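Local structure of aldose 1-epimerase (Caenorhabditis elegans, 1LUR) at residues W175-S180 with S263-S268; D181-H186 with L256-E261; L278-F283 with K295-L300. The protein probably interconverts the alpha and beta anomers of aldose sugars such as galactose, the aldose 1-epimerase (mutarotase) reaction. One frame throughout, in Å; residues are numbered along the deposited sequence.

Interaction 1. Residues W175-S180 with S263-S268; sequences WNLDGS and SGIELS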
loop_
_atom_site.group_PDB
_atom_site.type_symbol
_atom_site.label_atom_id
_atom_site.label_comp_id
_atom_site.label_asym_id
_atom_site.label_seq_id
_atom_site.Cartn_x
_atom_site.Cartn_y
_atom_site.Cartn_z
ATOM N N TRP A 175 5.590 2.970 -6.736
ATOM C CA TRP A 175 6.744 2.395 -7.417
ATOM C C TRP A 175 7.057 2.880 -8.830
ATOM O O TRP A 175 6.168 3.088 -9.652
ATOM C CB TRP A 175 6.619 0.871 -7.437
ATOM C CG TRP A 175 6.420 0.268 -6.086
ATOM C CD1 TRP A 175 5.232 0.090 -5.434
ATOM C CD2 TRP A 175 7.439 -0.218 -5.202
ATOM N NE1 TRP A 175 5.448 -0.478 -4.201
ATOM C CE2 TRP A 175 6.793 -0.677 -4.032
ATOM C CE3 TRP A 175 8.836 -0.308 -5.283
ATOM C CZ2 TRP A 175 7.497 -1.220 -2.950
ATOM C CZ3 TRP A 175 9.534 -0.849 -4.208
ATOM C CH2 TRP A 175 8.862 -1.296 -3.059
ATOM N N ASN A 176 8.352 3.041 -9.084
ATOM C CA ASN A 176 8.901 3.487 -10.361
ATOM C C ASN A 176 10.288 2.852 -10.335
ATOM O O ASN A 176 11.148 3.253 -9.552
ATOM C CB ASN A 176 9.014 5.013 -10.412
ATOM C CG ASN A 176 9.600 5.507 -11.720
ATOM O OD1 ASN A 176 10.719 5.145 -12.086
ATOM N ND2 ASN A 176 8.844 6.333 -12.435
ATOM N N LEU A 177 10.495 1.856 -11.188
ATOM C CA LEU A 177 11.764 1.144 -11.257
ATOM C C LEU A 177 12.915 1.691 -12.106
ATOM O O LEU A 177 14.030 1.182 -12.007
ATOM C CB LEU A 177 11.484 -0.301 -11.680
ATOM C CG LEU A 177 10.258 -0.949 -11.022
ATOM C CD1 LEU A 177 10.096 -2.380 -11.522
ATOM C CD2 LEU A 177 10.411 -0.926 -9.508
ATOM N N ASP A 178 12.680 2.713 -12.926
ATOM C CA ASP A 178 13.775 3.239 -13.750
ATOM C C ASP A 178 13.949 4.752 -13.788
ATOM O O ASP A 178 14.837 5.259 -14.478
ATOM C CB ASP A 178 13.646 2.720 -15.185
ATOM C CG ASP A 178 12.317 3.080 -15.818
ATOM O OD1 ASP A 178 11.871 4.233 -15.652
ATOM O OD2 ASP A 178 11.723 2.214 -16.492
ATOM N N GLY A 179 13.105 5.475 -13.065
ATOM C CA GLY A 179 13.216 6.920 -13.052
ATOM C C GLY A 179 12.501 7.634 -14.182
ATOM O O GLY A 179 12.524 8.863 -14.241
ATOM N N SER A 180 11.869 6.884 -15.079
ATOM C CA SER A 180 11.153 7.495 -16.197
ATOM C C SER A 180 10.116 8.488 -15.683
ATOM O O SER A 180 9.656 8.384 -14.547
ATOM C CB SER A 180 10.451 6.424 -17.040
ATOM O OG SER A 180 11.383 5.618 -17.744
ATOM N N SER A 263 15.557 -0.387 -17.090
ATOM C CA SER A 263 16.508 -0.611 -16.003
ATOM C C SER A 263 16.745 -2.092 -15.735
ATOM O O SER A 263 17.665 -2.455 -15.008
ATOM C CB SER A 263 16.015 0.055 -14.718
ATOM O OG SER A 263 14.794 -0.523 -14.286
ATOM N N GLY A 264 15.905 -2.940 -16.317
ATOM C CA GLY A 264 16.051 -4.369 -16.122
ATOM C C GLY A 264 15.663 -4.822 -14.725
ATOM O O GLY A 264 15.857 -5.987 -14.368
ATOM N N ILE A 265 15.118 -3.906 -13.929
ATOM C CA ILE A 265 14.708 -4.239 -12.569
ATOM C C ILE A 265 13.296 -4.813 -12.553
ATOM O O ILE A 265 12.390 -4.304 -13.217
ATOM C CB ILE A 265 14.749 -3.002 -11.639
ATOM C CG1 ILE A 265 16.197 -2.539 -11.453
ATOM C CG2 ILE A 265 14.123 -3.339 -10.286
ATOM C CD1 ILE A 265 16.333 -1.294 -10.611
ATOM N N GLU A 266 13.115 -5.886 -11.794
ATOM C CA GLU A 266 11.814 -6.523 -11.696
ATOM C C GLU A 266 11.397 -6.649 -10.237
ATOM O O GLU A 266 12.237 -6.793 -9.347
ATOM C CB GLU A 266 11.857 -7.900 -12.357
ATOM C CG GLU A 266 10.581 -8.704 -12.227
ATOM C CD GLU A 266 10.579 -9.925 -13.124
ATOM O OE1 GLU A 266 9.675 -10.776 -12.981
ATOM O OE2 GLU A 266 11.484 -10.030 -13.981
ATOM N N LEU A 267 10.091 -6.568 -10.005
ATOM C CA LEU A 267 9.515 -6.668 -8.672
ATOM C C LEU A 267 8.392 -7.692 -8.717
ATOM O O LEU A 267 7.509 -7.607 -9.569
ATOM C CB LEU A 267 8.949 -5.314 -8.233
ATOM C CG LEU A 267 7.941 -5.336 -7.081
ATOM C CD1 LEU A 267 8.642 -5.817 -5.820
ATOM C CD2 LEU A 267 7.339 -3.954 -6.864
ATOM N N SER A 268 8.436 -8.670 -7.819
ATOM C CA SER A 268 7.406 -9.698 -7.769
ATOM C C SER A 268 6.825 -9.631 -6.365
ATOM O O SER A 268 7.549 -9.386 -5.398
ATOM C CB SER A 268 7.996 -11.088 -8.026
ATOM O OG SER A 268 8.761 -11.533 -6.922
#
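Leu177 fits against the backbone of Ile265 and carries the largest share of the contact between the loop 175-180 and the start of strand 265-271. Its methyl CD1 lies 3.4 Å from Ile265 O, while higher up the side chain Leu177 CB and Ile265 CB approach to 4.2 Å. CG stands anti to the carbonyl carbon (chi1 -41°) and CD1 anti to CA, an extended branch that lays the methyl on the strand. Leu267, two residues after Ile265, sets its methyl CD2 over the centre of the six-membered ring of Trp175, 4.3 Å from the centroid and 18° off the normal, a CH-pi contact in which the two side chains cross at about a right angle. The polar part belongs to Ser263, whose OG donates to Leu177 O at 2.9 Å from well above the carbonyl plane. Beside that bond the loop holds its own shape: Asn176 OD1 accepts from Gly179 N at 2.6 Å in an Asx motif, and Asp178 OD1 takes both Ser180 N, in an Asx turn, and Ser180 OG, from above the carboxylate plane. The other carboxylate oxygen, Asp178 OD2, is hydrogen-bonded to Ser260 OG. The example illustrates how a loop leaving one sheet is pinned to another: Trp175 ends strand 170-175, its ring also packing on Phe258 of strand 256-259, while Leu267 reaches Tyr333 of strand 327-337.

Interaction 2. Residues D181-H186 with L256-E261; sequences DTVAEH and LRFWSE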
loop_
_atom_site.group_PDB
_atom_site.type_symbol
_atom_site.label_atom_id
_atom_site.label_comp_id
_atom_site.label_asym_id
_atom_site.label_seq_id
_atom_site.Cartn_x
_atom_site.Cartn_y
_atom_site.Cartn_z
ATOM N N ASP A 181 9.749 9.452 -16.520
ATOM C CA ASP A 181 8.763 10.452 -16.127
ATOM C C ASP A 181 7.432 9.786 -15.790
ATOM O O ASP A 181 6.651 10.308 -14.996
ATOM C CB ASP A 181 8.565 11.468 -17.252
ATOM C CG ASP A 181 9.782 12.339 -17.468
ATOM O OD1 ASP A 181 10.850 11.794 -17.821
ATOM O OD2 ASP A 181 9.673 13.570 -17.280
ATOM N N THR A 182 7.182 8.634 -16.404
ATOM C CA THR A 182 5.952 7.888 -16.174
ATOM C C THR A 182 6.241 6.388 -16.250
ATOM O O THR A 182 7.320 5.978 -16.689
ATOM C CB THR A 182 4.877 8.243 -17.224
ATOM O OG1 THR A 182 5.265 7.732 -18.503
ATOM C CG2 THR A 182 4.706 9.755 -17.323
ATOM N N VAL A 183 5.281 5.574 -15.818
ATOM C CA VAL A 183 5.436 4.121 -15.839
ATOM C C VAL A 183 4.598 3.486 -16.941
ATOM O O VAL A 183 4.284 2.298 -16.886
ATOM C CB VAL A 183 5.027 3.485 -14.479
ATOM C CG1 VAL A 183 5.957 3.965 -13.373
ATOM C CG2 VAL A 183 3.582 3.839 -14.151
ATOM N N ALA A 184 4.238 4.277 -17.945
ATOM C CA ALA A 184 3.435 3.773 -19.052
ATOM C C ALA A 184 4.116 2.603 -19.755
ATOM O O ALA A 184 3.455 1.659 -20.193
ATOM C CB ALA A 184 3.169 4.890 -20.050
ATOM N N GLU A 185 5.441 2.661 -19.848
ATOM C CA GLU A 185 6.207 1.604 -20.502
ATOM C C GLU A 185 6.469 0.378 -19.629
ATOM O O GLU A 185 6.817 -0.688 -20.140
ATOM C CB GLU A 185 7.530 2.173 -21.021
ATOM C CG GLU A 185 7.352 3.249 -22.086
ATOM C CD GLU A 185 6.714 2.714 -23.358
ATOM O OE1 GLU A 185 7.358 1.893 -24.048
ATOM O OE2 GLU A 185 5.568 3.109 -23.665
ATOM N N HIS A 186 6.306 0.520 -18.316
ATOM C CA HIS A 186 6.533 -0.604 -17.415
ATOM C C HIS A 186 5.581 -1.744 -17.751
ATOM O O HIS A 186 4.457 -1.516 -18.203
ATOM C CB HIS A 186 6.303 -0.192 -15.962
ATOM C CG HIS A 186 7.439 0.564 -15.354
ATOM N ND1 HIS A 186 7.882 1.770 -15.850
ATOM C CD2 HIS A 186 8.207 0.295 -14.272
ATOM C CE1 HIS A 186 8.872 2.215 -15.097
ATOM N NE2 HIS A 186 9.088 1.340 -14.132
ATOM N N LEU A 256 1.891 -10.996 -8.526
ATOM C CA LEU A 256 2.148 -9.805 -9.313
ATOM C C LEU A 256 3.624 -9.647 -9.651
ATOM O O LEU A 256 4.494 -9.880 -8.812
ATOM C CB LEU A 256 1.651 -8.568 -8.559
ATOM C CG LEU A 256 1.988 -7.184 -9.123
ATOM C CD1 LEU A 256 1.010 -6.159 -8.570
ATOM C CD2 LEU A 256 3.415 -6.801 -8.760
ATOM N N ARG A 257 3.887 -9.247 -10.891
ATOM C CA ARG A 257 5.243 -9.036 -11.390
ATOM C C ARG A 257 5.222 -7.679 -12.087
ATOM O O ARG A 257 4.424 -7.453 -12.997
ATOM C CB ARG A 257 5.620 -10.146 -12.375
ATOM C CG ARG A 257 5.372 -11.550 -11.825
ATOM C CD ARG A 257 5.476 -12.618 -12.910
ATOM N NE ARG A 257 4.969 -13.918 -12.465
ATOM C CZ ARG A 257 3.696 -14.165 -12.159
ATOM N NH1 ARG A 257 2.786 -13.202 -12.249
ATOM N NH2 ARG A 257 3.328 -15.378 -11.763
ATOM N N PHE A 258 6.093 -6.780 -11.645
ATOM C CA PHE A 258 6.196 -5.431 -12.197
ATOM C C PHE A 258 7.658 -5.231 -12.594
ATOM O O PHE A 258 8.558 -5.427 -11.778
ATOM C CB PHE A 258 5.778 -4.432 -11.110
ATOM C CG PHE A 258 5.661 -3.006 -11.575
ATOM C CD1 PHE A 258 4.931 -2.682 -12.717
ATOM C CD2 PHE A 258 6.227 -1.976 -10.830
ATOM C CE1 PHE A 258 4.768 -1.349 -13.104
ATOM C CE2 PHE A 258 6.070 -0.643 -11.208
ATOM C CZ PHE A 258 5.336 -0.329 -12.349
ATOM N N TRP A 259 7.906 -4.846 -13.841
ATOM C CA TRP A 259 9.286 -4.647 -14.270
ATOM C C TRP A 259 9.474 -3.615 -15.372
ATOM O O TRP A 259 8.514 -3.173 -16.008
ATOM C CB TRP A 259 9.878 -5.991 -14.714
ATOM C CG TRP A 259 9.298 -6.529 -15.995
ATOM C CD1 TRP A 259 9.755 -6.298 -17.264
ATOM C CD2 TRP A 259 8.150 -7.375 -16.132
ATOM N NE1 TRP A 259 8.963 -6.949 -18.180
ATOM C CE2 TRP A 259 7.971 -7.618 -17.513
ATOM C CE3 TRP A 259 7.253 -7.951 -15.223
ATOM C CZ2 TRP A 259 6.930 -8.413 -18.006
ATOM C CZ3 TRP A 259 6.216 -8.744 -15.716
ATOM C CH2 TRP A 259 6.066 -8.967 -17.095
ATOM N N SER A 260 10.733 -3.246 -15.585
ATOM C CA SER A 260 11.116 -2.270 -16.598
ATOM C C SER A 260 12.247 -2.824 -17.463
ATOM O O SER A 260 13.343 -3.083 -16.962
ATOM C CB SER A 260 11.584 -0.979 -15.922
ATOM O OG SER A 260 12.368 -0.197 -16.807
ATOM N N GLU A 261 11.984 -3.014 -18.755
ATOM C CA GLU A 261 13.012 -3.538 -19.653
ATOM C C GLU A 261 14.164 -2.546 -19.684
ATOM O O GLU A 261 15.314 -2.918 -19.924
ATOM C CB GLU A 261 12.453 -3.742 -21.065
ATOM C CG GLU A 261 11.369 -4.809 -21.149
ATOM C CD GLU A 261 10.782 -4.949 -22.542
ATOM O OE1 GLU A 261 10.497 -3.910 -23.176
ATOM O OE2 GLU A 261 10.586 -6.098 -22.995
#
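His186 and Phe258 form the centre of this contact, where the loop between strands 170-175 and 187-192 packs on strand 256-259 and the residues after it, in the large antiparallel sheet of the beta-sandwich typical of galactose mutarotases. The two rings lie nearly parallel, their planes at 26°, but are slid so far apart that they barely overlap, with centroids 5.0 Å from each other. The touching is done by His186 CB, 3.4 Å from Phe258 CE1, and by ring atom His186 CD2, 3.5 Å from Phe258 CZ. Phe258 has CG anti to its backbone N (chi1 -173°), and although its CB points neither to the loop nor from it, the far end of the ring comes nearer to the histidine. Val183 approaches the same ring at its edge, with CB near CZ. Both faces of the imidazole have a neighbour. Val183 CG1 stands 3.8 Å above one face of the His186 ring, and Ser260 CB makes a CH-pi contact over the opposite face, 4.1 Å from the His186 centroid and 22° off the normal, both displaced toward the rim. Within the loop His186 N bonds to Val183 O at 3.0 Å, a turn that brings valine and histidine to the same phenylalanine. Beyond the two segments, His186 NE2 makes a weak bond with Leu177 N, and Ser263 N donates to Ser260 OG. The serine thus serves two contacts at once, its hydroxyl engaged by Asp178 and Ser263 N while its CB stays 3.8 Å from His186 NE2.

Interaction 3. Residues L278-F283 with K295-L300; sequences LYASKF and KANKAL. With SO4 (sulfate ion), chain C.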
loop_
_atom_site.group_PDB
_atom_site.type_symbol
_atom_site.label_atom_id
_atom_site.label_comp_id
_atom_site.label_asym_id
_atom_site.label_seq_id
_atom_site.Cartn_x
_atom_site.Cartn_y
_atom_site.Cartn_z
ATOM N N LEU A 278 -4.259 -1.104 -7.242
ATOM C CA LEU A 278 -3.306 -0.477 -8.138
ATOM C C LEU A 278 -3.762 0.937 -8.469
ATOM O O LEU A 278 -4.884 1.138 -8.930
ATOM C CB LEU A 278 -3.191 -1.282 -9.436
ATOM C CG LEU A 278 -2.889 -2.778 -9.304
ATOM C CD1 LEU A 278 -2.988 -3.454 -10.665
ATOM C CD2 LEU A 278 -1.500 -2.960 -8.704
ATOM N N TYR A 279 -2.894 1.909 -8.221
ATOM C CA TYR A 279 -3.203 3.307 -8.498
ATOM C C TYR A 279 -2.111 3.871 -9.405
ATOM O O TYR A 279 -0.958 4.022 -8.994
ATOM C CB TYR A 279 -3.287 4.106 -7.195
ATOM C CG TYR A 279 -3.406 5.599 -7.395
ATOM C CD1 TYR A 279 -4.380 6.137 -8.233
ATOM C CD2 TYR A 279 -2.544 6.475 -6.739
ATOM C CE1 TYR A 279 -4.490 7.519 -8.412
ATOM C CE2 TYR A 279 -2.646 7.851 -6.913
ATOM C CZ TYR A 279 -3.620 8.365 -7.749
ATOM O OH TYR A 279 -3.714 9.726 -7.921
ATOM N N ALA A 280 -2.491 4.186 -10.641
ATOM C CA ALA A 280 -1.567 4.728 -11.631
ATOM C C ALA A 280 -1.041 6.138 -11.378
ATOM O O ALA A 280 -0.480 6.761 -12.282
ATOM C CB ALA A 280 -2.200 4.649 -13.021
ATOM N N SER A 281 -1.232 6.653 -10.168
ATOM C CA SER A 281 -0.750 7.988 -9.830
ATOM C C SER A 281 -1.254 9.117 -10.744
ATOM O O SER A 281 -0.535 10.081 -11.011
ATOM C CB SER A 281 0.785 7.956 -9.826
ATOM O OG SER A 281 1.348 9.228 -9.568
ATOM N N LYS A 282 -2.497 9.010 -11.193
ATOM C CA LYS A 282 -3.096 10.013 -12.074
ATOM C C LYS A 282 -3.196 11.432 -11.512
ATOM O O LYS A 282 -3.002 12.403 -12.241
ATOM C CB LYS A 282 -4.491 9.551 -12.506
ATOM C CG LYS A 282 -5.245 10.540 -13.384
ATOM C CD LYS A 282 -6.642 10.021 -13.702
ATOM C CE LYS A 282 -7.408 10.981 -14.603
ATOM N NZ LYS A 282 -7.592 12.317 -13.973
ATOM N N PHE A 283 -3.491 11.555 -10.221
ATOM C CA PHE A 283 -3.621 12.867 -9.590
ATOM C C PHE A 283 -2.406 13.347 -8.796
ATOM O O PHE A 283 -2.531 14.212 -7.929
ATOM C CB PHE A 283 -4.857 12.868 -8.684
ATOM C CG PHE A 283 -6.135 12.546 -9.406
ATOM C CD1 PHE A 283 -6.771 13.506 -10.186
ATOM C CD2 PHE A 283 -6.686 11.269 -9.336
ATOM C CE1 PHE A 283 -7.939 13.199 -10.887
ATOM C CE2 PHE A 283 -7.854 10.951 -10.034
ATOM C CZ PHE A 283 -8.480 11.919 -10.812
ATOM N N LYS A 295 4.630 14.011 -11.778
ATOM C CA LYS A 295 3.447 14.389 -12.539
ATOM C C LYS A 295 2.551 13.176 -12.775
ATOM O O LYS A 295 2.842 12.079 -12.299
ATOM C CB LYS A 295 3.878 15.007 -13.873
ATOM C CG LYS A 295 3.026 16.179 -14.350
ATOM C CD LYS A 295 3.762 16.970 -15.437
ATOM C CE LYS A 295 2.998 18.216 -15.879
ATOM N NZ LYS A 295 1.783 17.899 -16.682
ATOM N N ALA A 296 1.463 13.376 -13.511
ATOM C CA ALA A 296 0.523 12.299 -13.804
ATOM C C ALA A 296 1.192 10.998 -14.249
ATOM O O ALA A 296 2.157 11.008 -15.016
ATOM C CB ALA A 296 -0.476 12.756 -14.861
ATOM N N ASN A 297 0.661 9.884 -13.754
ATOM C CA ASN A 297 1.164 8.551 -14.068
ATOM C C ASN A 297 2.662 8.358 -13.822
ATOM O O ASN A 297 3.298 7.522 -14.468
ATOM C CB ASN A 297 0.829 8.190 -15.523
ATOM C CG ASN A 297 -0.668 8.231 -15.809
ATOM O OD1 ASN A 297 -1.471 7.675 -15.060
ATOM N ND2 ASN A 297 -1.044 8.883 -16.901
ATOM N N LYS A 298 3.221 9.117 -12.884
ATOM C CA LYS A 298 4.641 9.016 -12.560
ATOM C C LYS A 298 5.019 7.635 -12.028
ATOM O O LYS A 298 6.000 7.032 -12.469
ATOM C CB LYS A 298 5.025 10.075 -11.523
ATOM C CG LYS A 298 6.378 9.845 -10.852
ATOM C CD LYS A 298 7.525 9.814 -11.855
ATOM C CE LYS A 298 8.868 9.613 -11.159
ATOM N NZ LYS A 298 10.006 9.587 -12.130
ATOM N N ALA A 299 4.247 7.133 -11.070
ATOM C CA ALA A 299 4.535 5.824 -10.504
ATOM C C ALA A 299 3.301 4.946 -10.399
ATOM O O ALA A 299 2.207 5.313 -10.833
ATOM C CB ALA A 299 5.179 5.980 -9.128
ATOM N N LEU A 300 3.496 3.766 -9.826
ATOM C CA LEU A 300 2.414 2.818 -9.651
ATOM C C LEU A 300 2.307 2.464 -8.177
ATOM O O LEU A 300 3.199 1.820 -7.621
ATOM C CB LEU A 300 2.674 1.545 -10.455
ATOM C CG LEU A 300 1.614 0.449 -10.304
ATOM C CD1 LEU A 300 0.312 0.912 -10.939
ATOM C CD2 LEU A 300 2.090 -0.835 -10.961
HETATM S S SO4 C . -10.822 14.227 -14.073
HETATM O O1 SO4 C . -9.718 13.881 -14.991
HETATM O O2 SO4 C . -10.345 15.204 -13.074
HETATM O O3 SO4 C . -11.939 14.810 -14.843
HETATM O O4 SO4 C . -11.286 13.008 -13.380
#
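A type II beta turn from Lys295 to Lys298, just ahead of strand 300-305, packs against the chain where it leaves strand 275-279, so that two neighbouring strands of one antiparallel sheet are joined beyond their ends through backbone atoms. A hydrogen bond runs from Asn297 N to Ser281 O, 3.0 Å, with an N-H...O angle of 139° and the donor well above the carbonyl plane. One residue earlier, Ala280 O receives the CA-H of Asn297 at a CA to O distance of 3.0 Å, almost straight at 172°. Ser281 turns its CB toward the turn, 3.2 Å from Ala299 O, and its OG, anti to the backbone N (chi1 177°), comes to 3.8 Å from Lys298 N. Leu300 starts with its CB pointing from the strand end, yet its CD1 methyl returns to Leu278 CB at 4.4 Å, and its side chain also packs on Phe258. Within residues 278-283 the chain folds over its own tyrosine: Ser281 N lies above the centre of the Tyr279 ring, whose OH accepts from Phe283 N at 2.9 Å. The CB of Lys282 points away from the turn, and its NZ bonds O1 of a sulfate ion at 2.8 Å, an ion probably taken from the crystallisation liquor. Chemically, the turn is held mainly by main-chain groups, with a CA-H...O contact supplementing the N-H, while the buried hydroxyl of Ser281 finds no partner in the model, which probably carries an energetic cost.

Overall arrangement
Interactions 1 and 2 lie about 6 Å apart between centres, and interaction 3 about 14 and 12 Å from them. Along the chain interaction 2 is nested within the loop closed by interaction 1, and interaction 3 follows both. Strands 256-259 and 265-271, neighbours in the nine-stranded sheet, supply one side of interactions 1 and 2; strands 275-279 and 300-305, neighbours in the seven-stranded sheet, frame interaction 3. The segment 175-186 links the sets: Trp175 O and Leu300 N, Ser180 O and Lys298 NZ, and Val183 N and Asn297 O are hydrogen-bonded. One long loop thereby ties the two sheets together where their strands meet it.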